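Local atomic coordinates of nicotinate-nucleotide pyrophosphorylase (Ehrlichia chaffeensis, PDB entry 3L0G), a protein that probably catalyses the decarboxylating transfer of a phosphoribosyl group to quinolinate, forming nicotinate mononucleotide on the route to NAD(+). Residues C[182-187]-C[211-216]; C[207-212]-C[227-232]. All coordinates share one frame; numbering follows the deposited sequence.

Contact 1: C[182-187]-C[211-216]. With FMT (formic acid), chain J.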
ATOM      1  N   LEU C 182     -20.633  14.847  -8.927  1.00  9.60           N
ATOM      2  CA  LEU C 182     -21.394  15.585  -7.919  1.00  9.93           C
ATOM      3  C   LEU C 182     -20.900  17.008  -7.995  1.00  8.86           C
ATOM      4  O   LEU C 182     -19.797  17.293  -7.559  1.00  8.54           O
ATOM      5  CB  LEU C 182     -21.207  14.995  -6.502  1.00  9.75           C
ATOM      6  CG  LEU C 182     -21.992  15.748  -5.408  1.00 12.32           C
ATOM      7  CD1 LEU C 182     -23.491  15.744  -5.712  1.00 10.97           C
ATOM      8  CD2 LEU C 182     -21.734  15.149  -4.017  1.00 15.22           C
ATOM      9  N   ILE C 183     -21.728  17.864  -8.600  1.00  8.71           N
ATOM     10  CA  ILE C 183     -21.427  19.259  -8.811  1.00  7.94           C
ATOM     11  C   ILE C 183     -21.739  19.950  -7.512  1.00  9.04           C
ATOM     12  O   ILE C 183     -22.841  19.817  -6.981  1.00  8.78           O
ATOM     13  CB  ILE C 183     -22.300  19.850  -9.950  1.00  7.73           C
ATOM     14  CG1 ILE C 183     -22.057  19.035 -11.260  1.00  6.00           C
ATOM     15  CG2 ILE C 183     -22.037  21.350 -10.116  1.00  8.27           C
ATOM     16  CD1 ILE C 183     -22.927  19.405 -12.419  1.00  3.51           C
ATOM     17  N   LYS C 184     -20.759  20.689  -7.009  1.00  9.85           N
ATOM     18  CA  LYS C 184     -20.777  21.217  -5.658  1.00  9.92           C
ATOM     19  C   LYS C 184     -20.895  22.708  -5.653  1.00  9.03           C
ATOM     20  O   LYS C 184     -20.687  23.349  -6.690  1.00  9.54           O
ATOM     21  CB  LYS C 184     -19.524  20.732  -4.918  1.00 11.05           C
ATOM     22  CG  LYS C 184     -19.646  19.252  -4.585  1.00 13.21           C
ATOM     23  CD  LYS C 184     -18.540  18.729  -3.689  1.00 16.71           C
ATOM     24  CE  LYS C 184     -18.735  17.261  -3.351  1.00 17.20           C
ATOM     25  NZ  LYS C 184     -19.568  16.986  -2.121  1.00 20.18           N
ATOM     26  N   ASP C 185     -21.233  23.265  -4.488  1.00  8.58           N
ATOM     27  CA  ASP C 185     -21.227  24.715  -4.270  1.00  8.89           C
ATOM     28  C   ASP C 185     -20.008  25.379  -4.911  1.00  8.38           C
ATOM     29  O   ASP C 185     -20.120  26.392  -5.607  1.00  8.78           O
ATOM     30  CB  ASP C 185     -21.326  25.076  -2.763  1.00  8.82           C
ATOM     31  CG  ASP C 185     -20.183  24.501  -1.906  1.00 11.17           C
ATOM     32  OD1 ASP C 185     -19.268  23.769  -2.401  1.00 10.70           O
ATOM     33  OD2 ASP C 185     -20.172  24.835  -0.697  1.00 15.24           O
ATOM     34  N   ASN C 186     -18.845  24.782  -4.718  1.00  8.75           N
ATOM     35  CA  ASN C 186     -17.596  25.400  -5.198  1.00  8.99           C
ATOM     36  C   ASN C 186     -17.356  25.311  -6.717  1.00  8.69           C
ATOM     37  O   ASN C 186     -16.616  26.117  -7.275  1.00  8.87           O
ATOM     38  CB  ASN C 186     -16.421  24.876  -4.402  1.00  8.29           C
ATOM     39  CG  ASN C 186     -16.357  25.484  -3.001  1.00  9.55           C
ATOM     40  OD1 ASN C 186     -15.742  24.908  -2.090  1.00 10.33           O
ATOM     41  ND2 ASN C 186     -16.987  26.663  -2.821  1.00  5.53           N
ATOM     42  N   HIS C 187     -17.992  24.352  -7.384  1.00  9.15           N
ATOM     43  CA  HIS C 187     -17.980  24.327  -8.852  1.00  9.57           C
ATOM     44  C   HIS C 187     -18.802  25.477  -9.401  1.00 10.04           C
ATOM     45  O   HIS C 187     -18.376  26.169 -10.323  1.00 10.46           O
ATOM     46  CB  HIS C 187     -18.519  23.015  -9.377  1.00  8.15           C
ATOM     47  CG  HIS C 187     -17.666  21.852  -9.027  1.00  9.70           C
ATOM     48  ND1 HIS C 187     -18.056  20.888  -8.118  1.00  9.13           N
ATOM     49  CD2 HIS C 187     -16.423  21.504  -9.444  1.00  8.24           C
ATOM     50  CE1 HIS C 187     -17.083  20.007  -7.987  1.00  7.62           C
ATOM     51  NE2 HIS C 187     -16.091  20.346  -8.791  1.00  6.30           N
ATOM     52  N   ALA C 211     -25.513  14.501 -10.452  1.00 11.34           N
ATOM     53  CA  ALA C 211     -25.972  15.038  -9.153  1.00 11.57           C
ATOM     54  C   ALA C 211     -25.433  16.438  -8.916  1.00 11.76           C
ATOM     55  O   ALA C 211     -24.301  16.728  -9.277  1.00 11.49           O
ATOM     56  CB  ALA C 211     -25.526  14.148  -8.008  1.00 11.85           C
ATOM     57  N   ILE C 212     -26.232  17.305  -8.273  1.00 11.78           N
ATOM     58  CA  ILE C 212     -25.798  18.673  -7.983  1.00 11.75           C
ATOM     59  C   ILE C 212     -26.261  19.134  -6.600  1.00 12.21           C
ATOM     60  O   ILE C 212     -27.394  18.876  -6.201  1.00 12.45           O
ATOM     61  CB  ILE C 212     -26.268  19.642  -9.076  1.00 12.03           C
ATOM     62  CG1 ILE C 212     -25.767  21.085  -8.806  1.00 11.38           C
ATOM     63  CG2 ILE C 212     -27.788  19.585  -9.220  1.00 11.27           C
ATOM     64  CD1 ILE C 212     -25.933  22.070 -10.037  1.00  9.89           C
ATOM     65  N   GLU C 213     -25.385  19.785  -5.846  1.00 12.23           N
ATOM     66  CA  GLU C 213     -25.813  20.323  -4.557  1.00 13.51           C
ATOM     67  C   GLU C 213     -26.348  21.755  -4.624  1.00 12.85           C
ATOM     68  O   GLU C 213     -25.766  22.662  -5.248  1.00 13.88           O
ATOM     69  CB  GLU C 213     -24.780  20.145  -3.451  1.00 13.81           C
ATOM     70  CG  GLU C 213     -23.397  20.479  -3.761  1.00 17.71           C
ATOM     71  CD  GLU C 213     -22.508  20.542  -2.503  1.00 19.43           C
ATOM     72  OE1 GLU C 213     -21.881  21.617  -2.280  1.00 16.04           O
ATOM     73  OE2 GLU C 213     -22.467  19.520  -1.753  1.00 20.74           O
ATOM     74  N   CYS C 214     -27.494  21.922  -3.985  1.00 12.77           N
ATOM     75  CA  CYS C 214     -28.223  23.170  -3.943  1.00 12.21           C
ATOM     76  C   CYS C 214     -28.372  23.611  -2.488  1.00 12.76           C
ATOM     77  O   CYS C 214     -28.634  22.783  -1.608  1.00 12.65           O
ATOM     78  CB  CYS C 214     -29.597  22.936  -4.546  1.00 12.33           C
ATOM     79  SG  CYS C 214     -29.612  22.401  -6.297  1.00 12.86           S
ATOM     80  N   ASP C 215     -28.222  24.895  -2.215  1.00 13.19           N
ATOM     81  CA  ASP C 215     -28.547  25.391  -0.885  1.00 14.48           C
ATOM     82  C   ASP C 215     -29.687  26.382  -0.808  1.00 13.43           C
ATOM     83  O   ASP C 215     -29.921  26.932   0.247  1.00 12.61           O
ATOM     84  CB  ASP C 215     -27.313  25.870  -0.115  1.00 15.67           C
ATOM     85  CG  ASP C 215     -26.559  26.930  -0.815  1.00 20.34           C
ATOM     86  OD1 ASP C 215     -27.120  27.563  -1.741  1.00 23.53           O
ATOM     87  OD2 ASP C 215     -25.374  27.123  -0.433  1.00 28.15           O
ATOM     88  N   ASN C 216     -30.435  26.567  -1.898  1.00 12.97           N
ATOM     89  CA  ASN C 216     -31.718  27.268  -1.808  1.00 12.97           C
ATOM     90  C   ASN C 216     -32.665  26.811  -2.886  1.00 13.13           C
ATOM     91  O   ASN C 216     -32.300  25.999  -3.753  1.00 12.82           O
ATOM     92  CB  ASN C 216     -31.522  28.793  -1.826  1.00 13.28           C
ATOM     93  CG  ASN C 216     -30.906  29.287  -3.123  1.00 13.27           C
ATOM     94  OD1 ASN C 216     -31.245  28.809  -4.195  1.00 15.34           O
ATOM     95  ND2 ASN C 216     -29.992  30.231  -3.023  1.00 16.83           N
TER
HETATM   96  C   FMT J 301     -19.508  13.073  -1.755  1.00 12.40           C
HETATM   97  O1  FMT J 301     -19.626  12.072  -2.474  1.00 12.07           O
HETATM   98  O2  FMT J 301     -18.846  14.066  -2.083  1.00 12.46           O

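Contact 2: C[207-212]-C[227-232]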
ATOM      1  N   ASN C 207     -24.023  11.234 -21.426  1.00 22.59           N
ATOM      2  CA  ASN C 207     -24.829  10.296 -20.629  1.00 22.99           C
ATOM      3  C   ASN C 207     -24.221   9.914 -19.253  1.00 22.28           C
ATOM      4  O   ASN C 207     -24.324   8.755 -18.837  1.00 23.08           O
ATOM      5  CB  ASN C 207     -25.116   9.022 -21.438  1.00 23.33           C
ATOM      6  N   GLU C 208     -23.565  10.868 -18.579  1.00 21.28           N
ATOM      7  CA  GLU C 208     -23.175  10.689 -17.161  1.00 20.25           C
ATOM      8  C   GLU C 208     -24.352  11.065 -16.284  1.00 17.92           C
ATOM      9  O   GLU C 208     -25.033  12.055 -16.547  1.00 17.63           O
ATOM     10  CB  GLU C 208     -21.990  11.566 -16.734  1.00 20.66           C
ATOM     11  CG  GLU C 208     -20.608  10.888 -16.787  1.00 24.18           C
ATOM     12  CD  GLU C 208     -20.404   9.762 -15.806  1.00 27.13           C
ATOM     13  OE1 GLU C 208     -20.970   9.813 -14.687  1.00 30.62           O
ATOM     14  OE2 GLU C 208     -19.649   8.822 -16.159  1.00 30.84           O
ATOM     15  N   TYR C 209     -24.572  10.269 -15.246  1.00 15.63           N
ATOM     16  CA  TYR C 209     -25.564  10.567 -14.239  1.00 14.32           C
ATOM     17  C   TYR C 209     -25.124  11.848 -13.533  1.00 13.59           C
ATOM     18  O   TYR C 209     -23.960  11.945 -13.097  1.00 13.40           O
ATOM     19  CB  TYR C 209     -25.615   9.410 -13.247  1.00 14.12           C
ATOM     20  CG  TYR C 209     -26.691   9.466 -12.210  1.00 13.02           C
ATOM     21  CD1 TYR C 209     -27.847   8.693 -12.337  1.00 13.77           C
ATOM     22  CD2 TYR C 209     -26.525  10.217 -11.062  1.00 12.89           C
ATOM     23  CE1 TYR C 209     -28.816   8.717 -11.363  1.00 13.53           C
ATOM     24  CE2 TYR C 209     -27.473  10.240 -10.089  1.00 12.65           C
ATOM     25  CZ  TYR C 209     -28.622   9.498 -10.240  1.00 13.31           C
ATOM     26  OH  TYR C 209     -29.555   9.521  -9.250  1.00 12.81           O
ATOM     27  N   ILE C 210     -26.017  12.822 -13.402  1.00 11.99           N
ATOM     28  CA  ILE C 210     -25.591  14.110 -12.828  1.00 11.64           C
ATOM     29  C   ILE C 210     -26.293  14.392 -11.540  1.00 11.39           C
ATOM     30  O   ILE C 210     -27.510  14.508 -11.546  1.00 10.52           O
ATOM     31  CB  ILE C 210     -25.844  15.293 -13.784  1.00 11.22           C
ATOM     32  CG1 ILE C 210     -25.175  15.033 -15.142  1.00 11.30           C
ATOM     33  CG2 ILE C 210     -25.339  16.576 -13.153  1.00 10.89           C
ATOM     34  CD1 ILE C 210     -25.139  16.249 -16.075  1.00 11.92           C
ATOM     35  N   ALA C 211     -25.513  14.501 -10.452  1.00 11.34           N
ATOM     36  CA  ALA C 211     -25.972  15.038  -9.153  1.00 11.57           C
ATOM     37  C   ALA C 211     -25.433  16.438  -8.916  1.00 11.76           C
ATOM     38  O   ALA C 211     -24.301  16.728  -9.277  1.00 11.49           O
ATOM     39  CB  ALA C 211     -25.526  14.148  -8.008  1.00 11.85           C
ATOM     40  N   ILE C 212     -26.232  17.305  -8.273  1.00 11.78           N
ATOM     41  CA  ILE C 212     -25.798  18.673  -7.983  1.00 11.75           C
ATOM     42  C   ILE C 212     -26.261  19.134  -6.600  1.00 12.21           C
ATOM     43  O   ILE C 212     -27.394  18.876  -6.201  1.00 12.45           O
ATOM     44  CB  ILE C 212     -26.268  19.642  -9.076  1.00 12.03           C
ATOM     45  CG1 ILE C 212     -25.767  21.085  -8.806  1.00 11.38           C
ATOM     46  CG2 ILE C 212     -27.788  19.585  -9.220  1.00 11.27           C
ATOM     47  CD1 ILE C 212     -25.933  22.070 -10.037  1.00  9.89           C
ATOM     48  N   ASN C 227     -32.754  19.348 -16.045  1.00 11.62           N
ATOM     49  CA  ASN C 227     -33.030  17.919 -16.049  1.00 11.12           C
ATOM     50  C   ASN C 227     -31.956  17.039 -15.372  1.00 10.65           C
ATOM     51  O   ASN C 227     -31.610  15.989 -15.898  1.00 10.25           O
ATOM     52  CB  ASN C 227     -33.285  17.439 -17.492  1.00 11.42           C
ATOM     53  CG  ASN C 227     -34.457  18.138 -18.144  1.00 12.22           C
ATOM     54  OD1 ASN C 227     -35.521  18.264 -17.554  1.00 14.22           O
ATOM     55  ND2 ASN C 227     -34.264  18.600 -19.377  1.00 10.99           N
ATOM     56  N   VAL C 228     -31.428  17.462 -14.216  1.00  9.77           N
ATOM     57  CA  VAL C 228     -30.442  16.655 -13.496  1.00  9.52           C
ATOM     58  C   VAL C 228     -31.071  15.380 -12.957  1.00  9.45           C
ATOM     59  O   VAL C 228     -32.273  15.271 -12.833  1.00  8.00           O
ATOM     60  CB  VAL C 228     -29.743  17.430 -12.347  1.00  9.52           C
ATOM     61  CG1 VAL C 228     -28.906  18.534 -12.919  1.00 10.30           C
ATOM     62  CG2 VAL C 228     -30.736  17.953 -11.352  1.00  8.63           C
ATOM     63  N   ASP C 229     -30.236  14.404 -12.648  1.00  9.55           N
ATOM     64  CA  ASP C 229     -30.751  13.115 -12.194  1.00  9.75           C
ATOM     65  C   ASP C 229     -30.976  13.154 -10.690  1.00  9.27           C
ATOM     66  O   ASP C 229     -31.851  12.466 -10.172  1.00  9.40           O
ATOM     67  CB  ASP C 229     -29.775  11.998 -12.598  1.00  9.83           C
ATOM     68  CG  ASP C 229     -29.588  11.918 -14.104  1.00 10.87           C
ATOM     69  OD1 ASP C 229     -30.506  11.391 -14.768  1.00 12.55           O
ATOM     70  OD2 ASP C 229     -28.553  12.384 -14.613  1.00  7.35           O
ATOM     71  N   MET C 230     -30.229  14.008  -9.999  1.00  9.45           N
ATOM     72  CA  MET C 230     -30.181  13.986  -8.544  1.00  9.59           C
ATOM     73  C   MET C 230     -29.827  15.352  -8.016  1.00  9.26           C
ATOM     74  O   MET C 230     -28.916  16.013  -8.515  1.00  8.63           O
ATOM     75  CB  MET C 230     -29.144  12.959  -8.071  1.00  9.95           C
ATOM     76  CG  MET C 230     -28.830  12.950  -6.556  1.00 12.38           C
ATOM     77  SD  MET C 230     -27.803  11.512  -6.158  1.00 17.46           S
ATOM     78  CE  MET C 230     -26.600  12.251  -5.007  1.00 15.25           C
ATOM     79  N   ILE C 231     -30.585  15.767  -7.014  1.00  9.67           N
ATOM     80  CA  ILE C 231     -30.421  17.065  -6.369  1.00 10.40           C
ATOM     81  C   ILE C 231     -30.180  16.835  -4.877  1.00 10.28           C
ATOM     82  O   ILE C 231     -30.927  16.137  -4.206  1.00 10.76           O
ATOM     83  CB  ILE C 231     -31.655  17.953  -6.581  1.00 10.16           C
ATOM     84  CG1 ILE C 231     -31.769  18.374  -8.040  1.00 11.25           C
ATOM     85  CG2 ILE C 231     -31.567  19.200  -5.705  1.00 10.47           C
ATOM     86  CD1 ILE C 231     -33.088  19.125  -8.358  1.00 12.41           C
ATOM     87  N   LEU C 232     -29.110  17.422  -4.378  1.00 11.35           N
ATOM     88  CA  LEU C 232     -28.747  17.356  -2.983  1.00 12.06           C
ATOM     89  C   LEU C 232     -29.164  18.664  -2.314  1.00 11.81           C
ATOM     90  O   LEU C 232     -28.890  19.752  -2.832  1.00 11.81           O
ATOM     91  CB  LEU C 232     -27.238  17.145  -2.887  1.00 12.92           C
ATOM     92  CG  LEU C 232     -26.628  16.758  -1.555  1.00 15.91           C
ATOM     93  CD1 LEU C 232     -25.425  15.826  -1.779  1.00 20.48           C
ATOM     94  CD2 LEU C 232     -26.211  18.032  -0.778  1.00 20.42           C
TER
HETATM   95  O   HOH W   1     -27.779  10.564 -17.255  1.00 36.21           O

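Contact 1: C[182-187]-C[211-216]
Ile183 and Ile212 pair as neighbours in a parallel sheet, with Ile183 N donating to Ala211 O (2.9 Å) and Glu213 N returning the bond to Ile183 O (2.8 Å). Lys184 takes the N-cap position of helix 185-191 just after strand 181-183, and Glu213 reaches across to that helix start. With CG set between its backbone N and carbonyl carbon (chi1 46°) and the chain extended from there, Glu213 runs with CG against Lys184 CA (3.3 Å) and presents OE1 to the first backbone NH of the helix, Asp185 N, at 2.8 Å and nearly straight, met on the anti side, 22° out of the carboxylate plane. The N-terminal end of the helix probably favours the negative charge, whereas nearby Asp185 OD1, 3.4 Å from Glu213 OE1, would oppose it. Glu213 OE2 forms a long salt bridge of 3.9 Å with Lys184 NZ, which also hydrogen-bonds O2 of a bound formic acid, probably from the crystallisation liquor, that Arg174 and Arg151 bind too. On the sheet face carrying Leu182 and Ala211, Leu182 CD1 presses on Ala211 CB at 3.5 Å; on the opposite face, Ile183 lays CB and CG2 against CG1 of Ile212. The contact joins edge strand 181-183 of the C-terminal domain's parallel sheet to strand 210-214, with helix 194-204 packed on the isoleucines, strand 230-234 on the far flank of 210-214, and Thr45 of the second subunit bonded to Leu182 N.

Contact 2: C[207-212]-C[227-232]
Asp229 works in two ways on the approach to the sheet: its CB lies under the ring of Tyr209, while its carboxylate takes a backbone NH of the facing chain. The CB sits 3.6 Å from the ring centroid and only 10° off the ring normal, a CH-pi contact over the face, and the carboxylate is turned just 22° from the plane of the ring. From there OD2 accepts Ile210 N at 2.8 Å, on the anti side and somewhat out of the carboxylate plane, in place of the backbone carbonyl that a regular parallel strand would offer. Ile210 O answers by accepting Asp229 N (2.9 Å) and, weakly, Met230 N. A water weakly bridges Glu208 O and the same OD2. Past this point the pairing becomes regular: Ile212 N donates to Met230 O, and Ile212 O receives Leu232 N at 2.9 Å in an almost straight bond. These are the two parallel strands of a right-handed beta-alpha-beta unit, in which helix 217-225 makes the crossover from 210-214 to 230-234 within the C-terminal domain of the phosphoribosyltransferase. Met230 carries the face shared with Ala211: CG leaves anti to the backbone N (chi1 172°), which lays it beside Ala211 CB, and the bend at the thioether turns CE back to 3.7 Å from that methyl, with SD at the edge of the Tyr209 ring in a Met-aromatic contact. On the helix 217-225 side, Val228 packs against both isoleucines: CG1 reaches Ile210 CG2 at 4.1 Å, and both its methyls touch Ile212 CG2.

Contacts 1 and 2 lie on the two flanks of strand 210-214, their centres about 10 Å apart, and share Ala211 and Ile212. Across the parallel sheet of the C-terminal alpha/beta-barrel-like domain the order is 181-183, 210-214, 230-234, with 181-183 outermost within the chain; along the chain the strands come in that same order, connected through helices. Strand 210-214 is therefore hydrogen-bonded on both edges, and a probable hydrogen bond from Cys214 N of contact 1 to Leu232 O of contact 2 ties the two together. Side chains also bridge the contacts: Ile183 CD1 packs on Ile210 CG2, and Glu213 CB on Leu232 CD2. Contact 1 alone extends to the second subunit, linking this sheet edge to the assembly.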